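Local coordinates for protein aldehyde dehydrogenase 12 (Zea mays, PDB 6D97) that catalyses the NAD-dependent oxidation of L-glutamate gamma-semialdehyde to glutamate, the last step of proline catabolism in plants, at residues V45-Q50 with F250-G255; T80-F85 with N259-E264. All blocks are in the same frame, centred on the assembly; numbering follows the deposited sequence.

How the contacts relate
Both contacts join the N-terminal part of the chain to the outer edge of the NAD-binding Rossmann fold. Their centres are about 11 Å apart, on the same side of the chain's centre. Along the chain the segments alternate: 45-50, 80-85, 250-255, 259-264. Strand 249-251, an edge strand of the parallel sheet, serves contact 1, and helix 255-265, which follows it, serves contact 2. F85 links the two, because its ring packs on V49 and I251 of contact 1. Each contact also reaches the adenine of NAD, at G255 and at N259. The early strand and helix thus pack against a unit that holds the cofactor.

Contact 1: V45-Q50 with F250-G255; sequences VQNFVQ and FINSDG. With NAD (nicotinamide-adenine-dinucleotide), chain E.
In N47, CG stands anti to the carbonyl carbon (chi1 -49°), and this brings OD1 up to the backbone of 250-255. N252 has the same kind of first torsion, with its CG also anti to the carbonyl carbon (chi1 -59°). OD1 of N47 is gripped by two N-H groups of N252. The backbone N of N252 lies 2.7 Å from N47 OD1, nearly along the C=O axis. N252 ND2 is 2.9 Å from N47 OD1, but it sits above the carbonyl plane. The two amide planes are turned 48° apart. N252 ND2 also makes a weak bond to Q46 O, while N252 OD1 is taken by S228 OG. The N47 amide is further fixed by its ND2, which is bonded to A75 O.

Next to these bonds, F48 and F250 form a single antiparallel bridge, a hydrogen-bonded pair. F250 N is 2.6 Å from F48 O, and F48 N is 2.9 Å from F250 O. The second bond arrives in the carbonyl plane, on a lone pair. The bridge joins strand 43-49 to strand 249-251, an outermost strand of the parallel Rossmann sheet, so the small N-terminal sheet is tied to its edge. CG of F250 is anti to the backbone N. The ring turns its edge to Q46 O, which is 3.5 Å from F250 CD2. CB of F48 packs on CB of F250 at 3.9 Å. The F48 ring points elsewhere, to H239 and, edge-to-face, W53.

Beyond N252 the chain runs to the cofactor. D254 is the N-cap of helix 255-265, with OD1 bonded to V257 N. G255 O approaches N1A of NAD at 3.1 Å. A CB on G255 would clash with adenine N7A.

Contact 2: T80-F85 with N259-E264; sequences TEIKSF and NKLLLE. With NAD (nicotinamide-adenine-dinucleotide), chain E.
I82 is the first residue of 80-85 to carry the contact. It is also the N-cap residue of helix 83-90. Its CG1 is wedged between the backbone N and C, the more crowded rotamer (chi1 64°), and chi2 extends the chain. I82 CD1 therefore reaches the backbone of helix 255-265, 3.7 Å from L261 CA. I82 CD1 is also 4.0 Å from L261 CB, and it comes near E264 OE1.

Three residues on, in the first turn of the helix, F85 offers its CB to L261 CD1 at 4.1 Å, while its ring turns off from L261. L261 has CG anti to the backbone N (chi1 173°), so CD1 of L261 touches both I82 CD1 and F85 CB, while of these two CD2 meets F85 CB alone. No hydrogen bond crosses here; the contact is apolar packing.

N259 serves the cofactor. N6A of NAD donates to N259 OD1 at 2.8 Å, with an N-H...O angle of 161°. K281 NZ also bonds this OD1, and D285 OD2 holds ND2, so the amide is fixed from helix 276-285. An alanine here would lose these bonds and would probably weaken the hold on the adenine amino group.

L261 packs on I251 of strand 249-251, and F85 touches N47 of strand 43-49. Helix 255-265 has helix 83-90 at L261 and helix 276-285 at N259, L262 and L263.

Contact 1: V45-Q50 with F250-G255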
loop_
_atom_site.group_PDB
_atom_site.type_symbol
_atom_site.label_atom_id
_atom_site.label_comp_id
_atom_site.label_asym_id
_atom_site.label_seq_id
_atom_site.Cartn_x
_atom_site.Cartn_y
_atom_site.Cartn_z
ATOM N N VAL A 45 -0.491 -7.033 -44.025
ATOM C CA VAL A 45 -0.369 -7.264 -42.592
ATOM C C VAL A 45 -0.197 -8.758 -42.373
ATOM O O VAL A 45 -0.999 -9.559 -42.867
ATOM C CB VAL A 45 -1.594 -6.741 -41.821
ATOM C CG1 VAL A 45 -1.422 -6.976 -40.324
ATOM C CG2 VAL A 45 -1.805 -5.279 -42.124
ATOM N N GLN A 46 0.842 -9.128 -41.639
ATOM C CA GLN A 46 1.164 -10.526 -41.411
ATOM C C GLN A 46 0.891 -10.908 -39.966
ATOM O O GLN A 46 0.726 -10.061 -39.083
ATOM C CB GLN A 46 2.627 -10.811 -41.762
ATOM C CG GLN A 46 2.984 -10.509 -43.205
ATOM C CD GLN A 46 4.440 -10.771 -43.507
ATOM O OE1 GLN A 46 5.282 -9.885 -43.369
ATOM N NE2 GLN A 46 4.749 -11.997 -43.911
ATOM N N ASN A 47 0.850 -12.212 -39.741
ATOM C CA ASN A 47 0.811 -12.756 -38.398
ATOM C C ASN A 47 2.231 -12.980 -37.895
ATOM O O ASN A 47 3.188 -13.051 -38.668
ATOM C CB ASN A 47 0.026 -14.068 -38.365
ATOM C CG ASN A 47 -1.318 -13.960 -39.063
ATOM O OD1 ASN A 47 -2.256 -13.350 -38.544
ATOM N ND2 ASN A 47 -1.418 -14.553 -40.252
ATOM N N PHE A 48 2.357 -13.086 -36.577
ATOM C CA PHE A 48 3.606 -13.474 -35.938
ATOM C C PHE A 48 3.305 -14.629 -34.999
ATOM O O PHE A 48 2.501 -14.484 -34.072
ATOM C CB PHE A 48 4.230 -12.304 -35.174
ATOM C CG PHE A 48 5.646 -12.545 -34.746
ATOM C CD1 PHE A 48 6.691 -12.339 -35.629
ATOM C CD2 PHE A 48 5.935 -12.962 -33.458
ATOM C CE1 PHE A 48 7.995 -12.550 -35.239
ATOM C CE2 PHE A 48 7.237 -13.173 -33.063
ATOM C CZ PHE A 48 8.268 -12.971 -33.956
ATOM N N VAL A 49 3.940 -15.772 -35.239
ATOM C CA VAL A 49 3.695 -16.963 -34.438
ATOM C C VAL A 49 4.949 -17.819 -34.455
ATOM O O VAL A 49 5.650 -17.903 -35.468
ATOM C CB VAL A 49 2.463 -17.742 -34.949
ATOM C CG1 VAL A 49 2.743 -18.363 -36.309
ATOM C CG2 VAL A 49 2.047 -18.806 -33.953
ATOM N N GLN A 50 5.230 -18.436 -33.308
ATOM C CA GLN A 50 6.400 -19.289 -33.121
ATOM C C GLN A 50 7.684 -18.583 -33.553
ATOM O O GLN A 50 8.610 -19.209 -34.071
ATOM C CB GLN A 50 6.224 -20.622 -33.855
ATOM C CG GLN A 50 4.804 -21.171 -33.772
ATOM C CD GLN A 50 4.763 -22.631 -33.384
ATOM O OE1 GLN A 50 5.169 -23.003 -32.283
ATOM N NE2 GLN A 50 4.275 -23.470 -34.289
ATOM N N PHE A 250 0.875 -12.943 -32.694
ATOM C CA PHE A 250 0.008 -11.938 -33.300
ATOM C C PHE A 250 -0.847 -12.632 -34.349
ATOM O O PHE A 250 -0.310 -13.158 -35.329
ATOM C CB PHE A 250 0.856 -10.822 -33.922
ATOM C CG PHE A 250 0.070 -9.650 -34.434
ATOM C CD1 PHE A 250 -0.773 -8.933 -33.598
ATOM C CD2 PHE A 250 0.215 -9.239 -35.751
ATOM C CE1 PHE A 250 -1.478 -7.840 -34.075
ATOM C CE2 PHE A 250 -0.484 -8.151 -36.237
ATOM C CZ PHE A 250 -1.332 -7.447 -35.399
ATOM N N ILE A 251 -2.161 -12.662 -34.145
ATOM C CA ILE A 251 -3.067 -13.366 -35.047
ATOM C C ILE A 251 -4.052 -12.368 -35.644
ATOM O O ILE A 251 -4.567 -11.490 -34.940
ATOM C CB ILE A 251 -3.807 -14.521 -34.340
ATOM C CG1 ILE A 251 -4.703 -15.264 -35.336
ATOM C CG2 ILE A 251 -4.619 -14.015 -33.157
ATOM C CD1 ILE A 251 -5.220 -16.602 -34.835
ATOM N N ASN A 252 -4.289 -12.487 -36.946
ATOM C CA ASN A 252 -5.334 -11.747 -37.638
ATOM C C ASN A 252 -6.391 -12.740 -38.101
ATOM O O ASN A 252 -6.058 -13.767 -38.702
ATOM C CB ASN A 252 -4.775 -10.970 -38.833
ATOM C CG ASN A 252 -3.693 -9.974 -38.445
ATOM O OD1 ASN A 252 -3.974 -8.808 -38.179
ATOM N ND2 ASN A 252 -2.446 -10.426 -38.450
ATOM N N SER A 253 -7.653 -12.444 -37.810
ATOM C CA SER A 253 -8.745 -13.340 -38.176
ATOM C C SER A 253 -10.058 -12.608 -37.956
ATOM O O SER A 253 -10.101 -11.534 -37.350
ATOM C CB SER A 253 -8.717 -14.637 -37.361
ATOM O OG SER A 253 -9.048 -14.395 -36.004
ATOM N N ASP A 254 -11.134 -13.205 -38.463
ATOM C CA ASP A 254 -12.453 -12.745 -38.078
ATOM C C ASP A 254 -12.765 -13.225 -36.664
ATOM O O ASP A 254 -12.030 -14.024 -36.073
ATOM C CB ASP A 254 -13.520 -13.221 -39.070
ATOM C CG ASP A 254 -13.560 -14.737 -39.234
ATOM O OD1 ASP A 254 -13.449 -15.476 -38.234
ATOM O OD2 ASP A 254 -13.740 -15.195 -40.381
ATOM N N GLY A 255 -13.873 -12.725 -36.119
ATOM C CA GLY A 255 -14.221 -13.060 -34.749
ATOM C C GLY A 255 -14.477 -14.542 -34.548
ATOM O O GLY A 255 -14.157 -15.098 -33.495
HETATM P PA NAD E . -16.413 -6.033 -31.536
HETATM O O1A NAD E . -17.016 -6.813 -30.325
HETATM O O2A NAD E . -17.107 -6.011 -32.807
HETATM O O5B NAD E . -15.112 -6.448 -32.100
HETATM C C5B NAD E . -13.937 -6.268 -31.346
HETATM C C4B NAD E . -12.908 -7.378 -31.530
HETATM O O4B NAD E . -13.375 -8.641 -31.088
HETATM C C3B NAD E . -12.426 -7.516 -32.938
HETATM O O3B NAD E . -11.078 -7.784 -32.969
HETATM C C2B NAD E . -13.203 -8.661 -33.427
HETATM O O2B NAD E . -12.546 -9.297 -34.455
HETATM C C1B NAD E . -13.285 -9.490 -32.201
HETATM N N9A NAD E . -14.383 -10.432 -32.159
HETATM C C8A NAD E . -15.678 -10.266 -32.616
HETATM N N7A NAD E . -16.381 -11.373 -32.355
HETATM C C5A NAD E . -15.569 -12.297 -31.704
HETATM C C6A NAD E . -15.747 -13.572 -31.202
HETATM N N6A NAD E . -17.030 -14.208 -31.321
HETATM N N1A NAD E . -14.730 -14.215 -30.610
HETATM C C2A NAD E . -13.506 -13.643 -30.480
HETATM N N3A NAD E . -13.292 -12.390 -30.960
HETATM C C4A NAD E . -14.287 -11.708 -31.563
HETATM O O3 NAD E . -16.173 -4.588 -31.422
HETATM P PN NAD E . -16.868 -3.439 -32.271
HETATM O O1N NAD E . -16.412 -2.136 -31.519
HETATM O O2N NAD E . -16.328 -3.385 -33.670
HETATM O O5D NAD E . -18.372 -3.485 -32.274
#

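Contact 2: T80-F85 with N259-E264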
loop_
_atom_site.group_PDB
_atom_site.type_symbol
_atom_site.label_atom_id
_atom_site.label_comp_id
_atom_site.label_asym_id
_atom_site.label_seq_id
_atom_site.Cartn_x
_atom_site.Cartn_y
_atom_site.Cartn_z
ATOM N N THR A 80 -9.065 -23.788 -39.528
ATOM C CA THR A 80 -8.254 -24.996 -39.584
ATOM C C THR A 80 -6.776 -24.704 -39.818
ATOM O O THR A 80 -6.037 -25.598 -40.241
ATOM C CB THR A 80 -8.777 -25.944 -40.664
ATOM O OG1 THR A 80 -9.069 -25.209 -41.861
ATOM C CG2 THR A 80 -10.029 -26.665 -40.180
ATOM N N GLU A 81 -6.324 -23.480 -39.558
ATOM C CA GLU A 81 -4.895 -23.190 -39.583
ATOM C C GLU A 81 -4.460 -22.467 -38.313
ATOM O O GLU A 81 -3.575 -21.606 -38.335
ATOM C CB GLU A 81 -4.506 -22.396 -40.829
ATOM C CG GLU A 81 -5.537 -21.406 -41.319
ATOM C CD GLU A 81 -4.976 -20.487 -42.392
ATOM O OE1 GLU A 81 -5.764 -19.803 -43.081
ATOM O OE2 GLU A 81 -3.736 -20.450 -42.542
ATOM N N ILE A 82 -5.051 -22.837 -37.172
ATOM C CA ILE A 82 -4.726 -22.212 -35.892
ATOM C C ILE A 82 -3.860 -23.096 -35.002
ATOM O O ILE A 82 -3.605 -22.725 -33.845
ATOM C CB ILE A 82 -6.001 -21.807 -35.122
ATOM C CG1 ILE A 82 -6.821 -23.050 -34.763
ATOM C CG2 ILE A 82 -6.833 -20.820 -35.921
ATOM C CD1 ILE A 82 -7.844 -22.822 -33.671
ATOM N N LYS A 83 -3.394 -24.249 -35.501
ATOM C CA LYS A 83 -2.644 -25.177 -34.655
ATOM C C LYS A 83 -1.358 -24.546 -34.138
ATOM O O LYS A 83 -0.992 -24.733 -32.972
ATOM C CB LYS A 83 -2.328 -26.461 -35.426
ATOM C CG LYS A 83 -1.936 -27.635 -34.531
ATOM C CD LYS A 83 -1.371 -28.800 -35.330
ATOM C CE LYS A 83 -1.114 -29.997 -34.426
ATOM N NZ LYS A 83 -0.397 -31.090 -35.132
ATOM N N SER A 84 -0.659 -23.797 -34.995
ATOM C CA SER A 84 0.596 -23.176 -34.589
ATOM C C SER A 84 0.393 -22.226 -33.413
ATOM O O SER A 84 1.257 -22.123 -32.534
ATOM C CB SER A 84 1.223 -22.445 -35.776
ATOM O OG SER A 84 1.832 -23.361 -36.672
ATOM N N PHE A 85 -0.745 -21.530 -33.373
ATOM C CA PHE A 85 -1.010 -20.629 -32.256
ATOM C C PHE A 85 -1.294 -21.408 -30.977
ATOM O O PHE A 85 -0.834 -21.020 -29.895
ATOM C CB PHE A 85 -2.165 -19.689 -32.602
ATOM C CG PHE A 85 -1.826 -18.695 -33.674
ATOM C CD1 PHE A 85 -1.223 -17.489 -33.354
ATOM C CD2 PHE A 85 -2.097 -18.972 -35.005
ATOM C CE1 PHE A 85 -0.902 -16.571 -34.340
ATOM C CE2 PHE A 85 -1.778 -18.058 -35.997
ATOM C CZ PHE A 85 -1.182 -16.856 -35.664
ATOM N N ASN A 259 -12.733 -17.031 -31.862
ATOM C CA ASN A 259 -13.549 -17.757 -30.898
ATOM C C ASN A 259 -13.115 -19.213 -30.810
ATOM O O ASN A 259 -12.964 -19.765 -29.714
ATOM C CB ASN A 259 -15.025 -17.656 -31.284
ATOM C CG ASN A 259 -15.943 -17.555 -30.081
ATOM O OD1 ASN A 259 -16.859 -16.733 -30.057
ATOM N ND2 ASN A 259 -15.697 -18.384 -29.070
ATOM N N LYS A 260 -12.896 -19.851 -31.963
ATOM C CA LYS A 260 -12.453 -21.241 -31.967
ATOM C C LYS A 260 -11.099 -21.389 -31.287
ATOM O O LYS A 260 -10.873 -22.351 -30.542
ATOM C CB LYS A 260 -12.378 -21.778 -33.395
ATOM C CG LYS A 260 -13.673 -21.760 -34.180
ATOM C CD LYS A 260 -13.413 -22.348 -35.560
ATOM C CE LYS A 260 -14.266 -21.701 -36.636
ATOM N NZ LYS A 260 -15.697 -22.080 -36.519
ATOM N N LEU A 261 -10.180 -20.454 -31.541
ATOM C CA LEU A 261 -8.861 -20.537 -30.924
ATOM C C LEU A 261 -8.958 -20.452 -29.407
ATOM O O LEU A 261 -8.246 -21.166 -28.691
ATOM C CB LEU A 261 -7.956 -19.434 -31.468
ATOM C CG LEU A 261 -6.601 -19.299 -30.775
ATOM C CD1 LEU A 261 -5.800 -20.586 -30.901
ATOM C CD2 LEU A 261 -5.828 -18.126 -31.347
ATOM N N LEU A 262 -9.848 -19.594 -28.899
ATOM C CA LEU A 262 -10.014 -19.460 -27.454
ATOM C C LEU A 262 -10.510 -20.757 -26.832
ATOM O O LEU A 262 -10.054 -21.152 -25.753
ATOM C CB LEU A 262 -10.983 -18.322 -27.135
ATOM C CG LEU A 262 -10.574 -16.895 -27.505
ATOM C CD1 LEU A 262 -11.703 -15.916 -27.195
ATOM C CD2 LEU A 262 -9.305 -16.496 -26.779
ATOM N N LEU A 263 -11.447 -21.432 -27.493
ATOM C CA LEU A 263 -11.986 -22.672 -26.953
ATOM C C LEU A 263 -11.066 -23.862 -27.185
ATOM O O LEU A 263 -11.173 -24.860 -26.464
ATOM C CB LEU A 263 -13.364 -22.938 -27.560
ATOM C CG LEU A 263 -14.413 -21.913 -27.124
ATOM C CD1 LEU A 263 -15.701 -22.050 -27.921
ATOM C CD2 LEU A 263 -14.685 -22.054 -25.634
ATOM N N GLU A 264 -10.164 -23.778 -28.162
ATOM C CA GLU A 264 -9.234 -24.866 -28.426
ATOM C C GLU A 264 -7.929 -24.715 -27.657
ATOM O O GLU A 264 -7.366 -25.712 -27.195
ATOM C CB GLU A 264 -8.946 -24.959 -29.927
ATOM C CG GLU A 264 -10.075 -25.576 -30.737
ATOM C CD GLU A 264 -9.620 -26.790 -31.521
ATOM O OE1 GLU A 264 -9.348 -26.654 -32.732
ATOM O OE2 GLU A 264 -9.517 -27.879 -30.917
HETATM P PA NAD E . -16.413 -6.033 -31.536
HETATM O O1A NAD E . -17.016 -6.813 -30.325
HETATM O O2A NAD E . -17.107 -6.011 -32.807
HETATM O O5B NAD E . -15.112 -6.448 -32.100
HETATM C C5B NAD E . -13.937 -6.268 -31.346
HETATM C C4B NAD E . -12.908 -7.378 -31.530
HETATM O O4B NAD E . -13.375 -8.641 -31.088
HETATM C C3B NAD E . -12.426 -7.516 -32.938
HETATM O O3B NAD E . -11.078 -7.784 -32.969
HETATM C C2B NAD E . -13.203 -8.661 -33.427
HETATM O O2B NAD E . -12.546 -9.297 -34.455
HETATM C C1B NAD E . -13.285 -9.490 -32.201
HETATM N N9A NAD E . -14.383 -10.432 -32.159
HETATM C C8A NAD E . -15.678 -10.266 -32.616
HETATM N N7A NAD E . -16.381 -11.373 -32.355
HETATM C C5A NAD E . -15.569 -12.297 -31.704
HETATM C C6A NAD E . -15.747 -13.572 -31.202
HETATM N N6A NAD E . -17.030 -14.208 -31.321
HETATM N N1A NAD E . -14.730 -14.215 -30.610
HETATM C C2A NAD E . -13.506 -13.643 -30.480
HETATM N N3A NAD E . -13.292 -12.390 -30.960
HETATM C C4A NAD E . -14.287 -11.708 -31.563
HETATM O O3 NAD E . -16.173 -4.588 -31.422
HETATM P PN NAD E . -16.868 -3.439 -32.271
HETATM O O1N NAD E . -16.412 -2.136 -31.519
HETATM O O2N NAD E . -16.328 -3.385 -33.670
HETATM O O5D NAD E . -18.372 -3.485 -32.274
#